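Local coordinates for protein 2,4-dihydroxyhept-2-ene-1,7-dioic acid aldolase (Kordia algicida OT-1, PDB 6BDE) that binds heme b and belongs to the H-NOX family, whose members are thought to sense nitric oxide or oxygen through the heme iron, at residues L68-F74 and F142-N148; K90-L96 and T150-F154; S156-L162 and K173-N179. The protein carries 1 engineered substitution. All blocks are in the same frame, centred on the assembly; numbering follows the deposited sequence.

Contact 1 (L68-F74 and F142-N148). Engineered in segment 68-74: Gly-71 (natural residue Ala). With HEM (protoporphyrin IX containing Fe), chain B.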
loop_
_atom_site.group_PDB
_atom_site.type_symbol
_atom_site.label_atom_id
_atom_site.label_comp_id
_atom_site.label_asym_id
_atom_site.label_seq_id
_atom_site.Cartn_x
_atom_site.Cartn_y
_atom_site.Cartn_z
ATOM N N LEU A 68 -6.303 3.272 -0.534
ATOM C CA LEU A 68 -6.360 2.602 -1.830
ATOM C C LEU A 68 -5.749 3.479 -2.914
ATOM O O LEU A 68 -4.900 3.027 -3.691
ATOM C CB LEU A 68 -7.808 2.240 -2.171
ATOM C CG LEU A 68 -8.054 1.228 -3.298
ATOM C CD1 LEU A 68 -9.376 0.510 -3.079
ATOM C CD2 LEU A 68 -8.027 1.880 -4.677
ATOM N N THR A 69 -6.175 4.743 -2.979
ATOM C CA THR A 69 -5.623 5.667 -3.966
ATOM C C THR A 69 -4.123 5.852 -3.769
ATOM O O THR A 69 -3.362 5.900 -4.742
ATOM C CB THR A 69 -6.347 7.012 -3.883
ATOM O OG1 THR A 69 -7.735 6.828 -4.191
ATOM C CG2 THR A 69 -5.746 8.008 -4.865
ATOM N N TYR A 70 -3.677 5.946 -2.514
ATOM C CA TYR A 70 -2.249 6.090 -2.252
ATOM C C TYR A 70 -1.484 4.832 -2.645
ATOM O O TYR A 70 -0.396 4.920 -3.227
ATOM C CB TYR A 70 -2.012 6.425 -0.780
ATOM C CG TYR A 70 -0.555 6.634 -0.437
ATOM C CD1 TYR A 70 0.290 7.313 -1.304
ATOM C CD2 TYR A 70 -0.024 6.151 0.751
ATOM C CE1 TYR A 70 1.623 7.505 -1.000
ATOM C CE2 TYR A 70 1.309 6.338 1.065
ATOM C CZ TYR A 70 2.126 7.017 0.186
ATOM O OH TYR A 70 3.454 7.208 0.490
ATOM N N GLY A 71 -2.032 3.656 -2.334
ATOM C CA GLY A 71 -1.367 2.419 -2.711
ATOM C C GLY A 71 -1.201 2.280 -4.212
ATOM O O GLY A 71 -0.172 1.794 -4.691
ATOM N N GLU A 72 -2.208 2.706 -4.976
ATOM C CA GLU A 72 -2.078 2.696 -6.429
ATOM C C GLU A 72 -1.015 3.685 -6.889
ATOM O O GLU A 72 -0.254 3.397 -7.820
ATOM C CB GLU A 72 -3.426 3.008 -7.079
ATOM C CG GLU A 72 -4.495 1.963 -6.806
ATOM C CD GLU A 72 -5.697 2.097 -7.719
ATOM O OE1 GLU A 72 -5.894 3.189 -8.294
ATOM O OE2 GLU A 72 -6.444 1.107 -7.863
ATOM N N HIS A 73 -0.941 4.851 -6.241
ATOM C CA HIS A 73 0.073 5.834 -6.609
ATOM C C HIS A 73 1.471 5.351 -6.245
ATOM O O HIS A 73 2.435 5.623 -6.971
ATOM C CB HIS A 73 -0.219 7.173 -5.931
ATOM C CG HIS A 73 0.927 8.135 -5.979
ATOM N ND1 HIS A 73 1.312 8.778 -7.136
ATOM C CD2 HIS A 73 1.776 8.560 -5.014
ATOM C CE1 HIS A 73 2.346 9.558 -6.881
ATOM N NE2 HIS A 73 2.648 9.444 -5.600
ATOM N N PHE A 74 1.603 4.634 -5.127
ATOM C CA PHE A 74 2.922 4.187 -4.693
ATOM C C PHE A 74 3.514 3.133 -5.617
ATOM O O PHE A 74 4.737 2.957 -5.631
ATOM C CB PHE A 74 2.863 3.647 -3.263
ATOM C CG PHE A 74 4.211 3.523 -2.612
ATOM C CD1 PHE A 74 4.886 4.648 -2.165
ATOM C CD2 PHE A 74 4.809 2.284 -2.456
ATOM C CE1 PHE A 74 6.130 4.538 -1.571
ATOM C CE2 PHE A 74 6.053 2.167 -1.861
ATOM C CZ PHE A 74 6.713 3.296 -1.419
ATOM N N PHE A 142 -3.930 -0.058 1.412
ATOM C CA PHE A 142 -2.677 0.329 0.773
ATOM C C PHE A 142 -2.111 -0.830 -0.036
ATOM O O PHE A 142 -1.673 -0.646 -1.179
ATOM C CB PHE A 142 -1.672 0.801 1.825
ATOM C CG PHE A 142 -0.356 1.250 1.253
ATOM C CD1 PHE A 142 -0.238 2.480 0.627
ATOM C CD2 PHE A 142 0.768 0.444 1.352
ATOM C CE1 PHE A 142 0.975 2.895 0.102
ATOM C CE2 PHE A 142 1.983 0.853 0.831
ATOM C CZ PHE A 142 2.086 2.080 0.205
ATOM N N GLY A 143 -2.124 -2.035 0.536
ATOM C CA GLY A 143 -1.710 -3.206 -0.213
ATOM C C GLY A 143 -2.660 -3.554 -1.341
ATOM O O GLY A 143 -2.227 -4.034 -2.391
ATOM N N LEU A 144 -3.962 -3.318 -1.145
ATOM C CA LEU A 144 -4.927 -3.574 -2.209
ATOM C C LEU A 144 -4.651 -2.691 -3.419
ATOM O O LEU A 144 -4.737 -3.152 -4.563
ATOM C CB LEU A 144 -6.350 -3.353 -1.693
ATOM C CG LEU A 144 -7.483 -3.427 -2.722
ATOM C CD1 LEU A 144 -7.498 -4.773 -3.426
ATOM C CD2 LEU A 144 -8.825 -3.155 -2.060
ATOM N N GLY A 145 -4.314 -1.421 -3.186
ATOM C CA GLY A 145 -3.982 -0.543 -4.295
ATOM C C GLY A 145 -2.726 -0.978 -5.024
ATOM O O GLY A 145 -2.637 -0.863 -6.249
ATOM N N LEU A 146 -1.737 -1.483 -4.281
ATOM C CA LEU A 146 -0.540 -2.020 -4.918
ATOM C C LEU A 146 -0.858 -3.286 -5.704
ATOM O O LEU A 146 -0.278 -3.525 -6.769
ATOM C CB LEU A 146 0.536 -2.294 -3.866
ATOM C CG LEU A 146 1.208 -1.066 -3.244
ATOM C CD1 LEU A 146 1.927 -1.438 -1.959
ATOM C CD2 LEU A 146 2.172 -0.429 -4.229
ATOM N N MET A 147 -1.778 -4.110 -5.191
ATOM C CA MET A 147 -2.188 -5.306 -5.920
ATOM C C MET A 147 -2.935 -4.945 -7.197
ATOM O O MET A 147 -2.738 -5.581 -8.239
ATOM C CB MET A 147 -3.056 -6.195 -5.031
ATOM C CG MET A 147 -2.324 -6.869 -3.882
ATOM S SD MET A 147 -3.455 -7.909 -2.940
ATOM C CE MET A 147 -2.398 -8.491 -1.618
ATOM N N ASN A 148 -3.808 -3.933 -7.131
ATOM C CA ASN A 148 -4.531 -3.487 -8.319
ATOM C C ASN A 148 -3.568 -3.111 -9.439
ATOM O O ASN A 148 -3.746 -3.516 -10.593
ATOM C CB ASN A 148 -5.427 -2.295 -7.975
ATOM C CG ASN A 148 -6.665 -2.695 -7.198
ATOM O OD1 ASN A 148 -6.982 -3.878 -7.072
ATOM N ND2 ASN A 148 -7.377 -1.704 -6.674
HETATM C CHA HEM B . 5.185 -0.996 3.487
HETATM C CHB HEM B . 8.842 -1.169 -0.523
HETATM C CHC HEM B . 5.599 -4.609 -3.356
HETATM C CHD HEM B . 1.817 -4.241 0.555
HETATM C C1A HEM B . 6.393 -0.975 2.285
HETATM C C2A HEM B . 7.293 0.076 2.581
HETATM C C3A HEM B . 8.190 0.027 1.592
HETATM C C4A HEM B . 7.760 -1.039 0.777
HETATM C CMA HEM B . 9.412 0.922 1.395
HETATM C CAA HEM B . 7.268 1.030 3.774
HETATM C CBA HEM B . 8.062 0.381 4.912
HETATM C CGA HEM B . 8.205 1.327 6.101
HETATM O O1A HEM B . 8.990 1.036 7.043
HETATM O O2A HEM B . 7.543 2.398 6.145
HETATM C C1B HEM B . 8.047 -2.157 -1.586
HETATM C C2B HEM B . 8.573 -2.271 -3.030
HETATM C C3B HEM B . 7.693 -3.170 -3.701
HETATM C C4B HEM B . 6.687 -3.566 -2.659
HETATM C CMB HEM B . 9.799 -1.568 -3.613
HETATM C CAB HEM B . 7.752 -3.654 -5.146
HETATM C CBB HEM B . 8.829 -4.253 -5.610
HETATM C C1C HEM B . 4.303 -4.568 -2.237
HETATM C C2C HEM B . 3.127 -5.089 -2.820
HETATM C C3C HEM B . 2.200 -4.995 -1.851
HETATM C C4C HEM B . 2.882 -4.432 -0.756
HETATM C CMC HEM B . 2.949 -5.640 -4.233
HETATM C CAC HEM B . 0.736 -5.418 -1.916
HETATM C CBC HEM B . 0.357 -6.539 -1.341
HETATM C C1D HEM B . 2.679 -3.222 1.567
HETATM C C2D HEM B . 1.749 -2.672 2.622
HETATM C C3D HEM B . 2.565 -1.822 3.416
HETATM C C4D HEM B . 3.980 -1.885 2.800
HETATM C CMD HEM B . 0.264 -2.972 2.816
HETATM C CAD HEM B . 2.122 -1.013 4.635
HETATM C CBD HEM B . 2.848 -1.475 5.895
HETATM C CGD HEM B . 1.960 -2.457 6.649
HETATM O O1D HEM B . 0.941 -2.935 6.084
HETATM O O2D HEM B . 2.253 -2.788 7.828
HETATM N NA HEM B . 6.568 -1.705 1.104
HETATM N NB HEM B . 6.748 -2.941 -1.311
HETATM N NC HEM B . 4.223 -4.061 -0.935
HETATM N ND HEM B . 4.088 -2.744 1.522
HETATM FE FE HEM B . 5.613 -3.306 0.320
#
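Two glycines bring the helices together so closely that backbone meets backbone: the CA atoms of Gly-71 and Gly-145 lie 4.3 Å apart, and the axes of 68-74 and 142-148 approach to 6.5 Å at a crossing angle of -45°. Gly-71 is engineered, the natural residue being Ala. An ideal CB on it would fall 2.2 Å from Phe-142 O, so Ala could not occupy this exact backbone without a local shift. Gly-145, a natural residue, is confined too, on more sides: a CB there would lie 2.4 Å from Leu-68 O and 2.7 Å from Glu-72 N. With no side chain between them, Gly-71 CA makes a CA-H...O contact with Phe-142 O at 3.4 Å.

Toward the heme, Phe-142 packs obliquely against Tyr-70 and Phe-74 of the facing helix in an aromatic cluster, its CE1 3.5 Å from Tyr-70 CD2 and its CZ 3.8 Å from Phe-74 CG. The same ring reaches the porphyrin, Phe-142 CD2 lying 3.5 Å from HEM C2D, and Leu-146 joins it with CD1 3.4 Å from HEM C4C and CD2 3.3 Å from Gly-71 O. Tyr-70 and Phe-74 carry the packing on to helix 3-17. At the side away from the cofactor, one hydrogen bond, Asn-148 ND2 to Glu-72 OE2 (3.2 Å), sits near an apolar contact of Leu-68 CD1 with Leu-144 CD2 (3.8 Å).

The glycine hinge of H-NOX proteins is linked to their conformational flexibility. With backbone against backbone at position 71, a methyl group there would probably require a shift of the helices, consistent with a hinge role.

Contact 2 (K90-L96 and T150-F154)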
loop_
_atom_site.group_PDB
_atom_site.type_symbol
_atom_site.label_atom_id
_atom_site.label_comp_id
_atom_site.label_asym_id
_atom_site.label_seq_id
_atom_site.Cartn_x
_atom_site.Cartn_y
_atom_site.Cartn_z
ATOM N N LYS A 90 7.090 -11.974 -14.330
ATOM C CA LYS A 90 6.334 -11.932 -15.572
ATOM C C LYS A 90 4.855 -12.219 -15.365
ATOM O O LYS A 90 4.087 -12.170 -16.333
ATOM C CB LYS A 90 6.908 -12.933 -16.587
ATOM C CG LYS A 90 8.118 -12.434 -17.369
ATOM C CD LYS A 90 9.388 -12.464 -16.532
ATOM C CE LYS A 90 10.506 -11.682 -17.199
ATOM N NZ LYS A 90 11.602 -11.363 -16.244
ATOM N N ASP A 91 4.433 -12.514 -14.134
ATOM C CA ASP A 91 3.063 -12.892 -13.835
ATOM C C ASP A 91 2.636 -12.185 -12.552
ATOM O O ASP A 91 3.409 -12.159 -11.576
ATOM C CB ASP A 91 2.934 -14.411 -13.685
ATOM C CG ASP A 91 1.525 -14.847 -13.351
ATOM O OD1 ASP A 91 0.705 -14.984 -14.283
ATOM O OD2 ASP A 91 1.238 -15.058 -12.154
ATOM N N PRO A 92 1.432 -11.607 -12.513
ATOM C CA PRO A 92 1.019 -10.875 -11.306
ATOM C C PRO A 92 0.772 -11.773 -10.107
ATOM O O PRO A 92 1.033 -11.353 -8.973
ATOM C CB PRO A 92 -0.265 -10.161 -11.751
ATOM C CG PRO A 92 -0.796 -11.009 -12.858
ATOM C CD PRO A 92 0.407 -11.562 -13.571
ATOM N N ILE A 93 0.274 -12.992 -10.318
ATOM C CA ILE A 93 0.033 -13.897 -9.197
ATOM C C ILE A 93 1.353 -14.344 -8.580
ATOM O O ILE A 93 1.490 -14.411 -7.352
ATOM C CB ILE A 93 -0.819 -15.095 -9.654
ATOM C CG1 ILE A 93 -2.254 -14.649 -9.943
ATOM C CG2 ILE A 93 -0.803 -16.200 -8.607
ATOM C CD1 ILE A 93 -2.999 -14.164 -8.721
ATOM N N GLU A 94 2.348 -14.646 -9.418
ATOM C CA GLU A 94 3.645 -15.079 -8.904
ATOM C C GLU A 94 4.327 -13.966 -8.118
ATOM O O GLU A 94 4.977 -14.225 -7.097
ATOM C CB GLU A 94 4.535 -15.547 -10.054
ATOM C CG GLU A 94 5.704 -16.416 -9.618
ATOM C CD GLU A 94 5.261 -17.772 -9.104
ATOM O OE1 GLU A 94 4.614 -18.518 -9.869
ATOM O OE2 GLU A 94 5.560 -18.091 -7.934
ATOM N N MET A 95 4.191 -12.720 -8.577
ATOM C CA MET A 95 4.806 -11.601 -7.869
ATOM C C MET A 95 4.155 -11.382 -6.507
ATOM O O MET A 95 4.852 -11.168 -5.508
ATOM C CB MET A 95 4.721 -10.332 -8.717
ATOM C CG MET A 95 5.088 -9.060 -7.971
ATOM S SD MET A 95 5.290 -7.633 -9.055
ATOM C CE MET A 95 5.359 -6.309 -7.852
ATOM N N LEU A 96 2.822 -11.434 -6.446
ATOM C CA LEU A 96 2.133 -11.240 -5.175
ATOM C C LEU A 96 2.426 -12.373 -4.199
ATOM O O LEU A 96 2.501 -12.139 -2.987
ATOM C CB LEU A 96 0.628 -11.106 -5.408
ATOM C CG LEU A 96 0.179 -9.864 -6.184
ATOM C CD1 LEU A 96 -1.339 -9.783 -6.240
ATOM C CD2 LEU A 96 0.764 -8.602 -5.568
ATOM N N THR A 150 -0.411 -4.000 -9.677
ATOM C CA THR A 150 0.394 -5.149 -10.081
ATOM C C THR A 150 -0.253 -5.869 -11.256
ATOM O O THR A 150 0.418 -6.223 -12.233
ATOM C CB THR A 150 0.578 -6.104 -8.900
ATOM O OG1 THR A 150 1.310 -5.445 -7.860
ATOM C CG2 THR A 150 1.336 -7.354 -9.335
ATOM N N PHE A 151 -1.569 -6.083 -11.182
ATOM C CA PHE A 151 -2.279 -6.708 -12.292
ATOM C C PHE A 151 -2.315 -5.792 -13.509
ATOM O O PHE A 151 -2.186 -6.258 -14.647
ATOM C CB PHE A 151 -3.693 -7.091 -11.859
ATOM C CG PHE A 151 -3.749 -8.352 -11.049
ATOM C CD1 PHE A 151 -3.840 -9.584 -11.673
ATOM C CD2 PHE A 151 -3.695 -8.308 -9.665
ATOM C CE1 PHE A 151 -3.882 -10.749 -10.934
ATOM C CE2 PHE A 151 -3.737 -9.471 -8.921
ATOM C CZ PHE A 151 -3.830 -10.693 -9.558
ATOM N N GLU A 152 -2.482 -4.485 -13.287
ATOM C CA GLU A 152 -2.481 -3.539 -14.397
ATOM C C GLU A 152 -1.121 -3.495 -15.082
ATOM O O GLU A 152 -1.037 -3.328 -16.305
ATOM C CB GLU A 152 -2.876 -2.147 -13.903
ATOM C CG GLU A 152 -2.890 -1.088 -14.997
ATOM C CD GLU A 152 -3.755 0.106 -14.650
ATOM O OE1 GLU A 152 -3.711 1.108 -15.395
ATOM O OE2 GLU A 152 -4.473 0.046 -13.630
ATOM N N HIS A 153 -0.043 -3.643 -14.306
ATOM C CA HIS A 153 1.298 -3.624 -14.884
ATOM C C HIS A 153 1.491 -4.770 -15.871
ATOM O O HIS A 153 2.167 -4.610 -16.894
ATOM C CB HIS A 153 2.348 -3.688 -13.775
ATOM C CG HIS A 153 3.756 -3.739 -14.280
ATOM N ND1 HIS A 153 4.542 -4.867 -14.179
ATOM C CD2 HIS A 153 4.518 -2.803 -14.892
ATOM C CE1 HIS A 153 5.727 -4.623 -14.709
ATOM N NE2 HIS A 153 5.739 -3.377 -15.147
ATOM N N PHE A 154 0.902 -5.930 -15.585
ATOM C CA PHE A 154 0.992 -7.091 -16.458
ATOM C C PHE A 154 -0.181 -7.187 -17.429
ATOM O O PHE A 154 -0.465 -8.279 -17.937
ATOM C CB PHE A 154 1.095 -8.369 -15.623
ATOM C CG PHE A 154 2.384 -8.489 -14.860
ATOM C CD1 PHE A 154 2.398 -8.403 -13.477
ATOM C CD2 PHE A 154 3.582 -8.681 -15.525
ATOM C CE1 PHE A 154 3.584 -8.511 -12.772
ATOM C CE2 PHE A 154 4.771 -8.790 -14.828
ATOM C CZ PHE A 154 4.771 -8.704 -13.450
#
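Phe-151 and Phe-154 flank Pro-92 at the start of helix 92-96. The Phe-151 side chain leaves its backbone sideways and its ring comes back to Pro-92, whereas Phe-154 points toward the facing segment from the outset. Pro-92 CB sits over the face of the Phe-151 ring, 3.9 Å from the centroid in a CH-pi contact, and 3.6 Å from Phe-154 CD1. Ile-93 CD1 meets the edge of the Phe-151 ring at CZ (3.7 Å), and Leu-96 CD1 approaches CE2 of that ring at 3.6 Å.

Met-95 is fully extended, all three chi angles t, which carries SD to the edge of the Phe-154 ring, 5.5 Å from its centroid, in a Met-aromatic contact. The m rotamer of Thr-150 lets OG1 bond to Leu-146 O while CG2 lies 4.0 Å from Met-95 SD. Asp-91, chi1 t, turns from the interface to N-cap the helix, OD2 accepting from Glu-94 N at 3.0 Å.

Leu-96 and Thr-150 also touch the heme, so this joint, held by apolar, CH-pi and sulfur-aromatic contacts with no hydrogen bond across it, adjoins the pocket through these two residues.

Contact 3 (S156-L162 and K173-N179)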
loop_
_atom_site.group_PDB
_atom_site.type_symbol
_atom_site.label_atom_id
_atom_site.label_comp_id
_atom_site.label_asym_id
_atom_site.label_seq_id
_atom_site.Cartn_x
_atom_site.Cartn_y
_atom_site.Cartn_z
ATOM N N SER A 156 -3.387 -7.068 -16.961
ATOM C CA SER A 156 -4.369 -7.999 -16.427
ATOM C C SER A 156 -5.222 -7.272 -15.396
ATOM O O SER A 156 -5.020 -6.088 -15.110
ATOM C CB SER A 156 -3.687 -9.231 -15.818
ATOM O OG SER A 156 -4.641 -10.154 -15.326
ATOM N N SER A 157 -6.189 -7.996 -14.838
ATOM C CA SER A 157 -7.051 -7.466 -13.793
ATOM C C SER A 157 -7.524 -8.623 -12.928
ATOM O O SER A 157 -7.479 -9.786 -13.338
ATOM C CB SER A 157 -8.244 -6.700 -14.377
ATOM O OG SER A 157 -9.121 -7.574 -15.064
ATOM N N ALA A 158 -7.981 -8.297 -11.722
ATOM C CA ALA A 158 -8.360 -9.333 -10.776
ATOM C C ALA A 158 -9.480 -8.844 -9.873
ATOM O O ALA A 158 -9.569 -7.657 -9.547
ATOM C CB ALA A 158 -7.167 -9.774 -9.921
ATOM N N GLU A 159 -10.338 -9.782 -9.479
ATOM C CA GLU A 159 -11.275 -9.563 -8.388
ATOM C C GLU A 159 -10.573 -9.897 -7.078
ATOM O O GLU A 159 -10.101 -11.024 -6.893
ATOM C CB GLU A 159 -12.521 -10.426 -8.567
ATOM C CG GLU A 159 -13.381 -10.540 -7.319
ATOM C CD GLU A 159 -14.369 -11.686 -7.396
ATOM O OE1 GLU A 159 -13.923 -12.853 -7.434
ATOM O OE2 GLU A 159 -15.589 -11.422 -7.420
ATOM N N ILE A 160 -10.490 -8.923 -6.177
ATOM C CA ILE A 160 -9.793 -9.086 -4.906
ATOM C C ILE A 160 -10.789 -8.829 -3.785
ATOM O O ILE A 160 -11.291 -7.708 -3.635
ATOM C CB ILE A 160 -8.579 -8.152 -4.795
ATOM C CG1 ILE A 160 -7.651 -8.347 -5.997
ATOM C CG2 ILE A 160 -7.830 -8.413 -3.497
ATOM C CD1 ILE A 160 -6.383 -7.523 -5.933
ATOM N N ILE A 161 -11.072 -9.866 -3.001
ATOM C CA ILE A 161 -12.026 -9.800 -1.902
ATOM C C ILE A 161 -11.249 -9.773 -0.594
ATOM O O ILE A 161 -10.335 -10.582 -0.391
ATOM C CB ILE A 161 -13.006 -10.987 -1.938
ATOM C CG1 ILE A 161 -13.767 -11.004 -3.266
ATOM C CG2 ILE A 161 -13.970 -10.925 -0.763
ATOM C CD1 ILE A 161 -14.557 -12.272 -3.501
ATOM N N LEU A 162 -11.607 -8.844 0.286
ATOM C CA LEU A 162 -10.957 -8.688 1.579
ATOM C C LEU A 162 -11.906 -9.133 2.681
ATOM O O LEU A 162 -13.045 -8.659 2.755
ATOM C CB LEU A 162 -10.523 -7.239 1.810
ATOM C CG LEU A 162 -9.147 -6.814 1.285
ATOM C CD1 LEU A 162 -9.085 -6.878 -0.236
ATOM C CD2 LEU A 162 -8.790 -5.421 1.785
ATOM N N LYS A 173 -7.826 -11.492 5.221
ATOM C CA LYS A 173 -7.657 -12.530 4.212
ATOM C C LYS A 173 -7.917 -11.933 2.833
ATOM O O LYS A 173 -9.005 -11.407 2.575
ATOM C CB LYS A 173 -8.599 -13.704 4.474
ATOM C CG LYS A 173 -8.439 -14.855 3.492
ATOM C CD LYS A 173 -9.622 -15.807 3.555
ATOM C CE LYS A 173 -9.167 -17.255 3.633
ATOM N NZ LYS A 173 -10.316 -18.201 3.675
ATOM N N PHE A 174 -6.920 -12.011 1.956
ATOM C CA PHE A 174 -7.041 -11.552 0.578
ATOM C C PHE A 174 -7.376 -12.744 -0.309
ATOM O O PHE A 174 -6.619 -13.720 -0.353
ATOM C CB PHE A 174 -5.748 -10.889 0.103
ATOM C CG PHE A 174 -5.575 -9.473 0.574
ATOM C CD1 PHE A 174 -5.241 -9.199 1.890
ATOM C CD2 PHE A 174 -5.729 -8.415 -0.306
ATOM C CE1 PHE A 174 -5.073 -7.895 2.320
ATOM C CE2 PHE A 174 -5.560 -7.110 0.118
ATOM C CZ PHE A 174 -5.234 -6.849 1.432
ATOM N N ILE A 175 -8.500 -12.666 -1.011
ATOM C CA ILE A 175 -8.902 -13.687 -1.971
ATOM C C ILE A 175 -8.780 -13.061 -3.354
ATOM O O ILE A 175 -9.624 -12.256 -3.763
ATOM C CB ILE A 175 -10.319 -14.207 -1.705
ATOM C CG1 ILE A 175 -10.474 -14.596 -0.234
ATOM C CG2 ILE A 175 -10.623 -15.396 -2.602
ATOM C CD1 ILE A 175 -11.844 -15.132 0.118
ATOM N N ILE A 176 -7.724 -13.424 -4.075
ATOM C CA ILE A 176 -7.388 -12.824 -5.361
ATOM C C ILE A 176 -7.701 -13.826 -6.463
ATOM O O ILE A 176 -7.218 -14.964 -6.435
ATOM C CB ILE A 176 -5.913 -12.397 -5.411
ATOM C CG1 ILE A 176 -5.588 -11.460 -4.247
ATOM C CG2 ILE A 176 -5.600 -11.731 -6.739
ATOM C CD1 ILE A 176 -4.182 -11.618 -3.710
ATOM N N ASN A 177 -8.503 -13.400 -7.438
ATOM C CA ASN A 177 -8.871 -14.235 -8.577
ATOM C C ASN A 177 -8.709 -13.412 -9.847
ATOM O O ASN A 177 -9.424 -12.424 -10.043
ATOM C CB ASN A 177 -10.303 -14.753 -8.445
ATOM C CG ASN A 177 -10.377 -16.074 -7.705
ATOM O OD1 ASN A 177 -10.155 -17.137 -8.283
ATOM N ND2 ASN A 177 -10.695 -16.013 -6.416
ATOM N N LYS A 178 -7.770 -13.814 -10.702
ATOM C CA LYS A 178 -7.589 -13.131 -11.975
ATOM C C LYS A 178 -8.856 -13.249 -12.811
ATOM O O LYS A 178 -9.454 -14.323 -12.919
ATOM C CB LYS A 178 -6.391 -13.710 -12.728
ATOM C CG LYS A 178 -5.513 -12.652 -13.383
ATOM C CD LYS A 178 -4.292 -13.270 -14.039
ATOM C CE LYS A 178 -4.681 -14.135 -15.224
ATOM N NZ LYS A 178 -3.505 -14.841 -15.799
ATOM N N ASN A 179 -9.263 -12.130 -13.401
ATOM C CA ASN A 179 -10.586 -12.022 -13.991
ATOM C C ASN A 179 -10.713 -12.865 -15.256
ATOM O O ASN A 179 -9.727 -13.220 -15.908
ATOM C CB ASN A 179 -10.904 -10.562 -14.315
ATOM C CG ASN A 179 -11.457 -9.810 -13.125
ATOM O OD1 ASN A 179 -12.338 -10.302 -12.421
ATOM N ND2 ASN A 179 -10.939 -8.611 -12.890
HETATM O O HOH W 1 -11.931 -13.459 -5.620
#
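Leu-162 lies across the ring of Phe-174, its CG 4.0 Å from the centroid and over the face in a CH-pi contact, with CD1 3.6 Å from Phe-174 CE2. Ile-160 meets the edge of that ring, CG2 to Phe-174 CD2 at 3.8 Å, and touches Ile-176 through CG2 to CG1 at 3.9 Å; Ala-158 CB follows 4.1 Å from Ile-176 CG2. These apolar residues share the sheet face that helix 140-153 covers, where Phe-174 packs on Met-147, and Ile-176 and Ala-158 on Phe-151.

The strands 158-164 and 171-178 form an antiparallel beta hairpin, here running at 169° to each other. Its hydrogen-bonded pairs are Glu-159 with Asn-177, where each N lies 2.9 Å from the partner's O, and Ile-161 with Ile-175, where Ile-161 N reaches Ile-175 O at 2.9 Å and Ile-175 N reaches Ile-161 O at 2.8 Å. Strand 128-134 takes the other edge of 171-178, bonding through Met-131 and Leu-129, and carries the heme-binding Tyr-133 against Phe-174.

On the face bearing Glu-159, Ile-161, Ile-175 and Asn-177, a water accepts a hydrogen bond from Asn-177 ND2 (2.9 Å) and lies 2.8 Å from Glu-159 OE1, while Asn-177 OD1 bonds to Ser-128. Past the last strand pair, Asn-179 holds Ser-157 twice, N to O at 2.9 Å and ND2 to OG at 3.0 Å.

Contacts 1 and 2 are buried and share helix 140-153, which meets helix 63-81 at one level and the short helix 92-96 nearer its C-terminal end; contact 3 is a surface hairpin that follows this helix in the chain. Their chemistry differs accordingly: backbone apposition and an aromatic cluster in contact 1, apolar side chains without cross-segment hydrogen bonds in contact 2, regular main-chain hydrogen bonding in contact 3. Met-147, on segment 142-148 but pointing away from helix 63-81, reaches contacts 2 and 3, its CG 3.9 Å from Leu-96 CD1 and its SD 3.5 Å from Phe-174 CD2. Phe-151 likewise joins contact 2 to the sheet, its CZ 3.5 Å from Ile-176 CG2.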